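Local coordinates for protein putative methyltransferase (Emericella variicolor, PDB 7DMB) that binds S-adenosyl-L-homocysteine and probably transfers methyl groups from S-adenosylmethionine as a trans-acting methyltransferase in calbistrin biosynthesis, at residues T209-E218 with R248-E256; I262-A273 with E293-L301. All blocks are in the same frame, centred on the assembly; numbering follows the deposited sequence.

Contact 1 (T209-E218 with R248-E256); sequences TGGTTARVFE and RFEAYDNVE. With SAH (S-adenosyl-L-homocysteine), chain C.
Phe-217 and Tyr-252 lie face over face in an offset stack, ring centroids 4.3 Å apart and planes within 8° of parallel. The slippage brings Phe-217 CB over the Tyr-252 face in a CH-pi contact, 3.5 Å from its CZ, and in return Tyr-252 CB lies over the Phe-217 ring. Phe-249 completes the aromatic cluster, its plane inclined at 49° to that of Phe-217. One face of Phe-249 receives Thr-213 CG2, while CG of the preceding Arg-248 covers the other. The Val-255 side chain comes toward Phe-217 from the opposite direction, its CG2 3.5 Å from Phe-217 CZ.

Nearer SAH, Arg-248 has CG anti to the backbone N (chi1 173°) and a chain extended from CG to NE, which carries the guanidinium to the loop at Thr-209 and Gly-210. Its NH1 donates to Thr-209 O at 2.9 Å in a bent bond, from above the carbonyl plane, and the guanidinium lays one face over Gly-210. The turn bearing Thr-209 to Gly-211 belongs to the glycine-rich loop of a Rossmann-like methyltransferase fold, where a strand passes into a helix. There the backbone N and OG1 of Thr-209 both donate to SAH O, and Gly-211 N donates to SAH OXT, so three bonds hold the carboxylate.

A water accepts from Arg-248 NH1 and donates to Thr-209 OG1, and a second one joins Ala-214 O to Tyr-252 OH at 2.7 Å from each. Further out, Asp-178 forms a salt bridge with Arg-248 NH2, Glu-204 hydrogen-bonds Thr-213 OG1, and Tyr-232 of strand 229-236 meets the Phe-217 ring.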
loop_
_atom_site.group_PDB
_atom_site.type_symbol
_atom_site.label_atom_id
_atom_site.label_comp_id
_atom_site.label_asym_id
_atom_site.label_seq_id
_atom_site.Cartn_x
_atom_site.Cartn_y
_atom_site.Cartn_z
ATOM N N THR A 209 -3.735 8.016 -6.112
ATOM C CA THR A 209 -4.096 7.667 -7.481
ATOM C C THR A 209 -5.463 7.000 -7.571
ATOM O O THR A 209 -6.009 6.894 -8.669
ATOM C CB THR A 209 -3.045 6.723 -8.080
ATOM O OG1 THR A 209 -3.176 5.421 -7.483
ATOM C CG2 THR A 209 -1.638 7.248 -7.823
ATOM N N GLY A 210 -5.999 6.513 -6.457
ATOM C CA GLY A 210 -7.308 5.901 -6.443
ATOM C C GLY A 210 -7.329 4.405 -6.617
ATOM O O GLY A 210 -8.387 3.853 -6.931
ATOM N N GLY A 211 -6.206 3.719 -6.418
ATOM C CA GLY A 211 -6.187 2.281 -6.647
ATOM C C GLY A 211 -7.181 1.537 -5.779
ATOM O O GLY A 211 -7.882 0.636 -6.244
ATOM N N THR A 212 -7.260 1.910 -4.503
ATOM C CA THR A 212 -8.239 1.287 -3.624
ATOM C C THR A 212 -9.625 1.915 -3.783
ATOM O O THR A 212 -10.637 1.207 -3.704
ATOM C CB THR A 212 -7.747 1.368 -2.179
ATOM O OG1 THR A 212 -6.503 0.668 -2.075
ATOM C CG2 THR A 212 -8.762 0.740 -1.237
ATOM N N THR A 213 -9.690 3.225 -4.030
ATOM C CA THR A 213 -10.972 3.868 -4.312
ATOM C C THR A 213 -11.750 3.123 -5.390
ATOM O O THR A 213 -12.974 2.954 -5.287
ATOM C CB THR A 213 -10.741 5.311 -4.753
ATOM O OG1 THR A 213 -9.616 5.851 -4.050
ATOM C CG2 THR A 213 -11.990 6.180 -4.488
ATOM N N ALA A 214 -11.048 2.677 -6.439
ATOM C CA ALA A 214 -11.690 2.011 -7.571
ATOM C C ALA A 214 -12.335 0.694 -7.167
ATOM O O ALA A 214 -13.459 0.399 -7.594
ATOM C CB ALA A 214 -10.673 1.770 -8.683
ATOM N N ARG A 215 -11.625 -0.130 -6.381
ATOM C CA ARG A 215 -12.235 -1.367 -5.904
ATOM C C ARG A 215 -13.439 -1.086 -5.002
ATOM O O ARG A 215 -14.457 -1.783 -5.081
ATOM C CB ARG A 215 -11.226 -2.233 -5.153
ATOM C CG ARG A 215 -9.753 -2.259 -5.596
ATOM C CD ARG A 215 -9.504 -2.316 -7.084
ATOM N NE ARG A 215 -10.421 -3.198 -7.782
ATOM C CZ ARG A 215 -10.704 -3.082 -9.074
ATOM N NH1 ARG A 215 -10.114 -2.109 -9.787
ATOM N NH2 ARG A 215 -11.578 -3.923 -9.633
ATOM N N VAL A 216 -13.333 -0.072 -4.137
ATOM C CA VAL A 216 -14.362 0.190 -3.133
ATOM C C VAL A 216 -15.658 0.631 -3.807
ATOM O O VAL A 216 -16.748 0.215 -3.404
ATOM C CB VAL A 216 -13.844 1.228 -2.111
ATOM C CG1 VAL A 216 -14.993 1.843 -1.274
ATOM C CG2 VAL A 216 -12.780 0.590 -1.177
ATOM N N PHE A 217 -15.560 1.447 -4.864
ATOM C CA PHE A 217 -16.758 1.902 -5.564
ATOM C C PHE A 217 -17.511 0.731 -6.191
ATOM O O PHE A 217 -18.748 0.717 -6.207
ATOM C CB PHE A 217 -16.386 2.936 -6.628
ATOM C CG PHE A 217 -16.370 4.353 -6.119
ATOM C CD1 PHE A 217 -17.469 4.876 -5.447
ATOM C CD2 PHE A 217 -15.259 5.165 -6.316
ATOM C CE1 PHE A 217 -17.462 6.181 -4.987
ATOM C CE2 PHE A 217 -15.236 6.469 -5.845
ATOM C CZ PHE A 217 -16.340 6.982 -5.184
ATOM N N GLU A 218 -16.782 -0.269 -6.693
ATOM C CA GLU A 218 -17.433 -1.435 -7.283
ATOM C C GLU A 218 -18.281 -2.166 -6.255
ATOM O O GLU A 218 -19.390 -2.631 -6.561
ATOM C CB GLU A 218 -16.384 -2.375 -7.874
ATOM C CG GLU A 218 -15.936 -1.964 -9.260
ATOM C CD GLU A 218 -14.916 -2.921 -9.846
ATOM O OE1 GLU A 218 -14.830 -4.078 -9.370
ATOM O OE2 GLU A 218 -14.189 -2.500 -10.770
ATOM N N ARG A 248 -11.010 9.763 -13.190
ATOM C CA ARG A 248 -11.120 8.322 -12.965
ATOM C C ARG A 248 -12.481 7.933 -12.389
ATOM O O ARG A 248 -13.033 6.884 -12.745
ATOM C CB ARG A 248 -10.000 7.847 -12.040
ATOM C CG ARG A 248 -10.129 6.392 -11.622
ATOM C CD ARG A 248 -8.868 5.907 -10.955
ATOM N NE ARG A 248 -8.736 4.455 -11.001
ATOM C CZ ARG A 248 -7.667 3.803 -10.562
ATOM N NH1 ARG A 248 -6.659 4.477 -10.034
ATOM N NH2 ARG A 248 -7.610 2.484 -10.651
ATOM N N PHE A 249 -13.049 8.768 -11.513
ATOM C CA PHE A 249 -14.313 8.458 -10.848
ATOM C C PHE A 249 -15.433 9.394 -11.274
ATOM O O PHE A 249 -16.355 9.670 -10.501
ATOM C CB PHE A 249 -14.127 8.468 -9.339
ATOM C CG PHE A 249 -12.992 7.590 -8.898
ATOM C CD1 PHE A 249 -13.022 6.231 -9.172
ATOM C CD2 PHE A 249 -11.866 8.129 -8.287
ATOM C CE1 PHE A 249 -11.980 5.407 -8.803
ATOM C CE2 PHE A 249 -10.811 7.312 -7.913
ATOM C CZ PHE A 249 -10.870 5.946 -8.167
ATOM N N GLU A 250 -15.377 9.851 -12.526
ATOM C CA GLU A 250 -16.444 10.676 -13.072
ATOM C C GLU A 250 -17.776 9.923 -13.106
ATOM O O GLU A 250 -18.835 10.536 -12.962
ATOM C CB GLU A 250 -16.032 11.146 -14.467
ATOM C CG GLU A 250 -17.020 12.035 -15.164
ATOM C CD GLU A 250 -18.039 11.234 -15.925
ATOM O OE1 GLU A 250 -17.679 10.126 -16.385
ATOM O OE2 GLU A 250 -19.199 11.699 -16.026
ATOM N N ALA A 251 -17.744 8.596 -13.262
ATOM C CA ALA A 251 -18.984 7.829 -13.358
ATOM C C ALA A 251 -19.781 7.783 -12.056
ATOM O O ALA A 251 -20.976 7.479 -12.106
ATOM C CB ALA A 251 -18.693 6.399 -13.814
ATOM N N TYR A 252 -19.163 8.074 -10.902
ATOM C CA TYR A 252 -19.807 7.910 -9.601
ATOM C C TYR A 252 -20.339 9.228 -9.048
ATOM O O TYR A 252 -19.681 10.268 -9.142
ATOM C CB TYR A 252 -18.840 7.283 -8.598
ATOM C CG TYR A 252 -18.335 5.943 -9.066
ATOM C CD1 TYR A 252 -19.138 4.818 -8.986
ATOM C CD2 TYR A 252 -17.065 5.808 -9.611
ATOM C CE1 TYR A 252 -18.689 3.585 -9.423
ATOM C CE2 TYR A 252 -16.597 4.574 -10.043
ATOM C CZ TYR A 252 -17.418 3.468 -9.949
ATOM O OH TYR A 252 -16.988 2.240 -10.389
ATOM N N ASP A 253 -21.534 9.171 -8.463
ATOM C CA ASP A 253 -22.189 10.332 -7.878
ATOM C C ASP A 253 -21.790 10.504 -6.418
ATOM O O ASP A 253 -21.348 9.558 -5.753
ATOM C CB ASP A 253 -23.710 10.208 -7.953
ATOM C CG ASP A 253 -24.222 10.015 -9.373
ATOM O OD1 ASP A 253 -23.554 10.466 -10.328
ATOM O OD2 ASP A 253 -25.309 9.415 -9.528
ATOM N N ASN A 254 -21.959 11.737 -5.929
ATOM C CA ASN A 254 -21.839 12.055 -4.508
ATOM C C ASN A 254 -20.427 11.798 -3.979
ATOM O O ASN A 254 -20.244 11.312 -2.860
ATOM C CB ASN A 254 -22.872 11.283 -3.683
ATOM C CG ASN A 254 -24.308 11.649 -4.048
ATOM O OD1 ASN A 254 -24.628 12.814 -4.226
ATOM N ND2 ASN A 254 -25.169 10.648 -4.158
ATOM N N VAL A 255 -19.421 12.141 -4.773
ATOM C CA VAL A 255 -18.027 12.085 -4.346
ATOM C C VAL A 255 -17.541 13.511 -4.103
ATOM O O VAL A 255 -17.803 14.406 -4.913
ATOM C CB VAL A 255 -17.155 11.357 -5.387
ATOM C CG1 VAL A 255 -15.755 11.079 -4.844
ATOM C CG2 VAL A 255 -17.831 10.053 -5.822
ATOM N N GLU A 256 -16.859 13.732 -2.978
ATOM C CA GLU A 256 -16.166 14.989 -2.727
ATOM C C GLU A 256 -14.662 14.754 -2.693
ATOM O O GLU A 256 -14.188 13.644 -2.422
ATOM C CB GLU A 256 -16.617 15.639 -1.413
ATOM C CG GLU A 256 -18.106 15.943 -1.375
ATOM C CD GLU A 256 -18.549 16.489 -0.032
ATOM O OE1 GLU A 256 -17.947 17.486 0.435
ATOM O OE2 GLU A 256 -19.490 15.908 0.558
HETATM N N SAH C . -3.821 5.037 -1.684
HETATM C CA SAH C . -2.671 5.228 -2.610
HETATM C CB SAH C . -1.552 4.213 -2.349
HETATM C CG SAH C . -0.652 4.608 -1.198
HETATM S SD SAH C . 0.412 6.043 -1.541
HETATM C C SAH C . -3.159 5.101 -4.055
HETATM O O SAH C . -2.696 5.923 -4.872
HETATM O OXT SAH C . -4.004 4.206 -4.299
HETATM C "C5'" SAH C . 0.184 7.011 -0.027
HETATM C "C4'" SAH C . -0.760 8.176 -0.233
HETATM O "O4'" SAH C . -1.039 8.785 1.051
HETATM C "C3'" SAH C . -0.194 9.283 -1.126
HETATM O "O3'" SAH C . -1.171 9.659 -2.087
HETATM C "C2'" SAH C . 0.144 10.398 -0.130
HETATM O "O2'" SAH C . 0.052 11.707 -0.651
HETATM C "C1'" SAH C . -0.901 10.181 0.955
HETATM N N9 SAH C . -0.479 10.682 2.259
HETATM C C8 SAH C . 0.808 10.690 2.734
HETATM N N7 SAH C . 0.918 11.186 3.939
HETATM C C5 SAH C . -0.377 11.542 4.282
HETATM C C6 SAH C . -0.918 12.127 5.443
HETATM N N6 SAH C . -0.190 12.474 6.500
HETATM N N1 SAH C . -2.256 12.349 5.464
HETATM C C2 SAH C . -2.980 11.999 4.393
HETATM N N3 SAH C . -2.580 11.440 3.254
HETATM C C4 SAH C . -1.251 11.234 3.254
HETATM O O HOH W 1 -4.089 3.286 -8.625
HETATM O O HOH W 2 -14.406 1.684 -9.825
#

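Contact 2 (I262-A273 with E293-L301); sequences ISKDPVEQGFEA and ETLKNVRTL. With SAH (S-adenosyl-L-homocysteine), chain C.
Ile-262 meets Asn-297 and Val-298 of helix 291-301 through both backbone and side chain. Its carbonyl O accepts from Asn-297 ND2 at 2.9 Å; the bond is nearly straight (161°) and lies close to the amide plane, although the donor stands above the carbonyl plane. With CG1 anti to the backbone N (chi1 -163°), the side chain slides past Asn-297 in the opposite direction, placing CG1 3.8 Å from Val-298 CG2 and CD1 near Leu-301 CD1. Ile-262 N donates to SAH N1 at 3.1 Å, so the loop after strand 255-259 carries an adenine contact of this Rossmann-like methyltransferase fold, with helix 291-301 against it.

At Ser-263 water mediates the contact. One water donates to Ser-263 O and accepts from Asn-297 ND2, giving the amide two acceptors with Ile-262 O; another donates to both Ser-263 O and Glu-293 OE1. Asp-265 OD2 accepts from Glu-268 N, an Asx motif that probably helps hold the bend at Pro-266. The proline ring crosses Leu-301, with CB 3.8 Å from CD2, while its CG approaches Asn-297 O. Val-267 CG2 then touches Thr-300 CG2 at 3.7 Å. Phe-271 reaches Leu-301 CD2 with its CB at 3.7 Å, and Arg-258 makes a cation-pi contact with its ring. The segment closes at Ala-273, whose CA makes a CA-H...O contact with Thr-300 O.

This loop leads on to strand 276-282. Leu-203 of strand 200-205 touches both Phe-271 and Leu-301, while Val-298 packs on Leu-308 of strand 306-313 and Phe-358 of strand 358-366.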
loop_
_atom_site.group_PDB
_atom_site.type_symbol
_atom_site.label_atom_id
_atom_site.label_comp_id
_atom_site.label_asym_id
_atom_site.label_seq_id
_atom_site.Cartn_x
_atom_site.Cartn_y
_atom_site.Cartn_z
ATOM N N ILE A 262 -3.884 13.310 7.883
ATOM C CA ILE A 262 -4.375 12.486 8.991
ATOM C C ILE A 262 -3.418 12.456 10.175
ATOM O O ILE A 262 -3.810 12.004 11.264
ATOM C CB ILE A 262 -4.708 11.066 8.488
ATOM C CG1 ILE A 262 -5.609 10.299 9.475
ATOM C CG2 ILE A 262 -3.431 10.279 8.180
ATOM C CD1 ILE A 262 -6.941 10.962 9.801
ATOM N N SER A 263 -2.187 12.957 10.020
ATOM C CA SER A 263 -1.308 13.090 11.183
ATOM C C SER A 263 -1.709 14.234 12.112
ATOM O O SER A 263 -1.103 14.370 13.177
ATOM C CB SER A 263 0.162 13.273 10.757
ATOM O OG SER A 263 0.404 14.489 10.052
ATOM N N LYS A 264 -2.707 15.040 11.746
ATOM C CA LYS A 264 -3.125 16.198 12.520
ATOM C C LYS A 264 -4.635 16.175 12.694
ATOM O O LYS A 264 -5.350 15.472 11.975
ATOM C CB LYS A 264 -2.709 17.513 11.851
ATOM C CG LYS A 264 -1.210 17.695 11.778
ATOM C CD LYS A 264 -0.843 18.867 10.890
ATOM C CE LYS A 264 0.638 18.821 10.561
ATOM N NZ LYS A 264 1.363 20.010 11.050
ATOM N N ASP A 265 -5.116 16.970 13.650
ATOM C CA ASP A 265 -6.528 16.964 14.016
ATOM C C ASP A 265 -7.410 17.254 12.797
ATOM O O ASP A 265 -7.260 18.316 12.167
ATOM C CB ASP A 265 -6.810 17.988 15.115
ATOM C CG ASP A 265 -8.291 18.194 15.337
ATOM O OD1 ASP A 265 -9.041 17.193 15.331
ATOM O OD2 ASP A 265 -8.710 19.356 15.514
ATOM N N PRO A 266 -8.324 16.349 12.433
ATOM C CA PRO A 266 -9.197 16.624 11.284
ATOM C C PRO A 266 -10.238 17.700 11.547
ATOM O O PRO A 266 -10.589 18.433 10.607
ATOM C CB PRO A 266 -9.839 15.262 10.982
ATOM C CG PRO A 266 -9.568 14.403 12.142
ATOM C CD PRO A 266 -8.426 14.960 12.908
ATOM N N VAL A 267 -10.730 17.841 12.783
ATOM C CA VAL A 267 -11.727 18.875 13.069
ATOM C C VAL A 267 -11.171 20.259 12.749
ATOM O O VAL A 267 -11.851 21.094 12.136
ATOM C CB VAL A 267 -12.211 18.787 14.528
ATOM C CG1 VAL A 267 -13.385 19.790 14.766
ATOM C CG2 VAL A 267 -12.636 17.369 14.875
ATOM N N GLU A 268 -9.928 20.534 13.168
ATOM C CA GLU A 268 -9.336 21.840 12.880
ATOM C C GLU A 268 -9.129 22.044 11.376
ATOM O O GLU A 268 -9.160 23.186 10.893
ATOM C CB GLU A 268 -8.022 21.998 13.662
ATOM C CG GLU A 268 -7.309 23.375 13.544
ATOM C CD GLU A 268 -8.123 24.547 14.110
ATOM O OE1 GLU A 268 -8.969 24.329 15.008
ATOM O OE2 GLU A 268 -7.918 25.690 13.644
ATOM N N GLN A 269 -8.949 20.955 10.618
ATOM C CA GLN A 269 -8.826 21.029 9.162
ATOM C C GLN A 269 -10.165 21.174 8.443
ATOM O O GLN A 269 -10.172 21.249 7.209
ATOM C CB GLN A 269 -8.092 19.791 8.628
ATOM C CG GLN A 269 -6.671 19.635 9.173
ATOM C CD GLN A 269 -5.999 18.384 8.670
ATOM O OE1 GLN A 269 -5.679 18.269 7.478
ATOM N NE2 GLN A 269 -5.800 17.424 9.565
ATOM N N GLY A 270 -11.285 21.213 9.163
ATOM C CA GLY A 270 -12.580 21.418 8.551
ATOM C C GLY A 270 -13.463 20.195 8.402
ATOM O O GLY A 270 -14.437 20.254 7.640
ATOM N N PHE A 271 -13.157 19.103 9.103
ATOM C CA PHE A 271 -13.918 17.863 9.051
ATOM C C PHE A 271 -14.727 17.706 10.334
ATOM O O PHE A 271 -14.327 18.190 11.396
ATOM C CB PHE A 271 -12.975 16.665 8.844
ATOM C CG PHE A 271 -12.343 16.647 7.474
ATOM C CD1 PHE A 271 -12.949 15.959 6.423
ATOM C CD2 PHE A 271 -11.196 17.388 7.212
ATOM C CE1 PHE A 271 -12.396 15.967 5.150
ATOM C CE2 PHE A 271 -10.633 17.408 5.939
ATOM C CZ PHE A 271 -11.238 16.691 4.907
ATOM N N GLU A 272 -15.883 17.044 10.224
ATOM C CA GLU A 272 -16.815 16.926 11.343
ATOM C C GLU A 272 -16.522 15.651 12.128
ATOM O O GLU A 272 -16.450 14.565 11.552
ATOM C CB GLU A 272 -18.265 16.931 10.852
ATOM C CG GLU A 272 -19.264 16.557 11.919
ATOM C CD GLU A 272 -20.703 16.903 11.561
ATOM O OE1 GLU A 272 -21.480 17.168 12.501
ATOM O OE2 GLU A 272 -21.054 16.902 10.358
ATOM N N ALA A 273 -16.361 15.787 13.443
ATOM C CA ALA A 273 -16.082 14.632 14.287
ATOM C C ALA A 273 -17.266 13.673 14.300
ATOM O O ALA A 273 -18.422 14.088 14.403
ATOM C CB ALA A 273 -15.762 15.085 15.708
ATOM N N GLU A 293 -1.208 8.542 17.172
ATOM C CA GLU A 293 -1.859 9.828 16.933
ATOM C C GLU A 293 -2.658 9.798 15.639
ATOM O O GLU A 293 -3.767 10.347 15.564
ATOM C CB GLU A 293 -0.814 10.940 16.898
ATOM C CG GLU A 293 -0.598 11.631 18.240
ATOM C CD GLU A 293 0.480 12.698 18.161
ATOM O OE1 GLU A 293 0.542 13.387 17.120
ATOM O OE2 GLU A 293 1.262 12.849 19.129
ATOM N N THR A 294 -2.117 9.129 14.621
ATOM C CA THR A 294 -2.829 8.938 13.362
ATOM C C THR A 294 -4.116 8.159 13.565
ATOM O O THR A 294 -5.175 8.528 13.038
ATOM C CB THR A 294 -1.935 8.207 12.374
ATOM O OG1 THR A 294 -0.972 9.131 11.867
ATOM C CG2 THR A 294 -2.769 7.599 11.227
ATOM N N LEU A 295 -4.043 7.055 14.309
ATOM C CA LEU A 295 -5.252 6.276 14.531
ATOM C C LEU A 295 -6.265 7.029 15.409
ATOM O O LEU A 295 -7.475 6.921 15.176
ATOM C CB LEU A 295 -4.869 4.903 15.104
ATOM C CG LEU A 295 -4.130 3.974 14.117
ATOM C CD1 LEU A 295 -3.359 2.849 14.794
ATOM C CD2 LEU A 295 -5.078 3.377 13.085
ATOM N N LYS A 296 -5.806 7.832 16.380
ATOM C CA LYS A 296 -6.736 8.667 17.145
ATOM C C LYS A 296 -7.422 9.698 16.257
ATOM O O LYS A 296 -8.583 10.065 16.504
ATOM C CB LYS A 296 -6.017 9.387 18.292
ATOM C CG LYS A 296 -5.492 8.479 19.417
ATOM C CD LYS A 296 -4.708 9.280 20.481
ATOM C CE LYS A 296 -4.305 8.394 21.659
ATOM N NZ LYS A 296 -3.779 9.170 22.812
ATOM N N ASN A 297 -6.730 10.182 15.227
ATOM C CA ASN A 297 -7.367 11.117 14.307
ATOM C C ASN A 297 -8.371 10.404 13.410
ATOM O O ASN A 297 -9.421 10.976 13.087
ATOM C CB ASN A 297 -6.315 11.856 13.483
ATOM C CG ASN A 297 -5.533 12.871 14.311
ATOM O OD1 ASN A 297 -6.031 13.390 15.321
ATOM N ND2 ASN A 297 -4.297 13.145 13.900
ATOM N N VAL A 298 -8.097 9.147 13.037
ATOM C CA VAL A 298 -9.107 8.366 12.323
ATOM C C VAL A 298 -10.337 8.150 13.204
ATOM O O VAL A 298 -11.475 8.234 12.733
ATOM C CB VAL A 298 -8.518 7.030 11.837
ATOM C CG1 VAL A 298 -9.623 6.140 11.285
ATOM C CG2 VAL A 298 -7.459 7.262 10.772
ATOM N N ARG A 299 -10.129 7.856 14.493
ATOM C CA ARG A 299 -11.254 7.595 15.390
ATOM C C ARG A 299 -12.122 8.836 15.572
ATOM O O ARG A 299 -13.356 8.739 15.655
ATOM C CB ARG A 299 -10.752 7.109 16.753
ATOM C CG ARG A 299 -11.892 6.798 17.740
ATOM C CD ARG A 299 -11.461 7.014 19.175
ATOM N NE ARG A 299 -12.061 6.048 20.097
ATOM C CZ ARG A 299 -13.105 6.306 20.883
ATOM N NH1 ARG A 299 -13.687 7.505 20.850
ATOM N NH2 ARG A 299 -13.577 5.362 21.690
ATOM N N THR A 300 -11.489 10.008 15.651
ATOM C CA THR A 300 -12.236 11.261 15.745
ATOM C C THR A 300 -13.265 11.380 14.626
ATOM O O THR A 300 -14.388 11.848 14.853
ATOM C CB THR A 300 -11.260 12.444 15.722
ATOM O OG1 THR A 300 -10.518 12.458 16.947
ATOM C CG2 THR A 300 -11.981 13.768 15.560
ATOM N N LEU A 301 -12.910 10.926 13.414
ATOM C CA LEU A 301 -13.815 11.017 12.271
ATOM C C LEU A 301 -14.970 10.020 12.341
ATOM O O LEU A 301 -16.019 10.264 11.724
ATOM C CB LEU A 301 -13.035 10.813 10.964
ATOM C CG LEU A 301 -12.080 11.938 10.557
ATOM C CD1 LEU A 301 -11.071 11.473 9.521
ATOM C CD2 LEU A 301 -12.867 13.144 10.025
HETATM N N SAH C . -3.821 5.037 -1.684
HETATM C CA SAH C . -2.671 5.228 -2.610
HETATM C CB SAH C . -1.552 4.213 -2.349
HETATM C CG SAH C . -0.652 4.608 -1.198
HETATM S SD SAH C . 0.412 6.043 -1.541
HETATM C C SAH C . -3.159 5.101 -4.055
HETATM O O SAH C . -2.696 5.923 -4.872
HETATM O OXT SAH C . -4.004 4.206 -4.299
HETATM C "C5'" SAH C . 0.184 7.011 -0.027
HETATM C "C4'" SAH C . -0.760 8.176 -0.233
HETATM O "O4'" SAH C . -1.039 8.785 1.051
HETATM C "C3'" SAH C . -0.194 9.283 -1.126
HETATM O "O3'" SAH C . -1.171 9.659 -2.087
HETATM C "C2'" SAH C . 0.144 10.398 -0.130
HETATM O "O2'" SAH C . 0.052 11.707 -0.651
HETATM C "C1'" SAH C . -0.901 10.181 0.955
HETATM N N9 SAH C . -0.479 10.682 2.259
HETATM C C8 SAH C . 0.808 10.690 2.734
HETATM N N7 SAH C . 0.918 11.186 3.939
HETATM C C5 SAH C . -0.377 11.542 4.282
HETATM C C6 SAH C . -0.918 12.127 5.443
HETATM N N6 SAH C . -0.190 12.474 6.500
HETATM N N1 SAH C . -2.256 12.349 5.464
HETATM C C2 SAH C . -2.980 11.999 4.393
HETATM N N3 SAH C . -2.580 11.440 3.254
HETATM C C4 SAH C . -1.251 11.234 3.254
HETATM O O HOH W 3 -2.804 14.717 15.795
HETATM O O HOH W 4 0.837 12.777 14.233
#

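How the contacts relate
The two contacts follow one another along the chain, contact 1 closing before contact 2 opens, and their centres are about 22 Å apart with nearest atoms about 7 Å apart. Both belong to the same alpha/beta unit around the mixed sheet: contact 1 joins helix 211-220 to the approach to strand 255-259, and contact 2 joins the loop leaving that strand to helix 291-301. SAH bridges the distance, its carboxylate held at contact 1 and its adenine at contact 2, with Asp-236 and Asp-261 among its other partners. Separate loops of one Rossmann-like methyltransferase fold thus grip opposite ends of a single cofactor product.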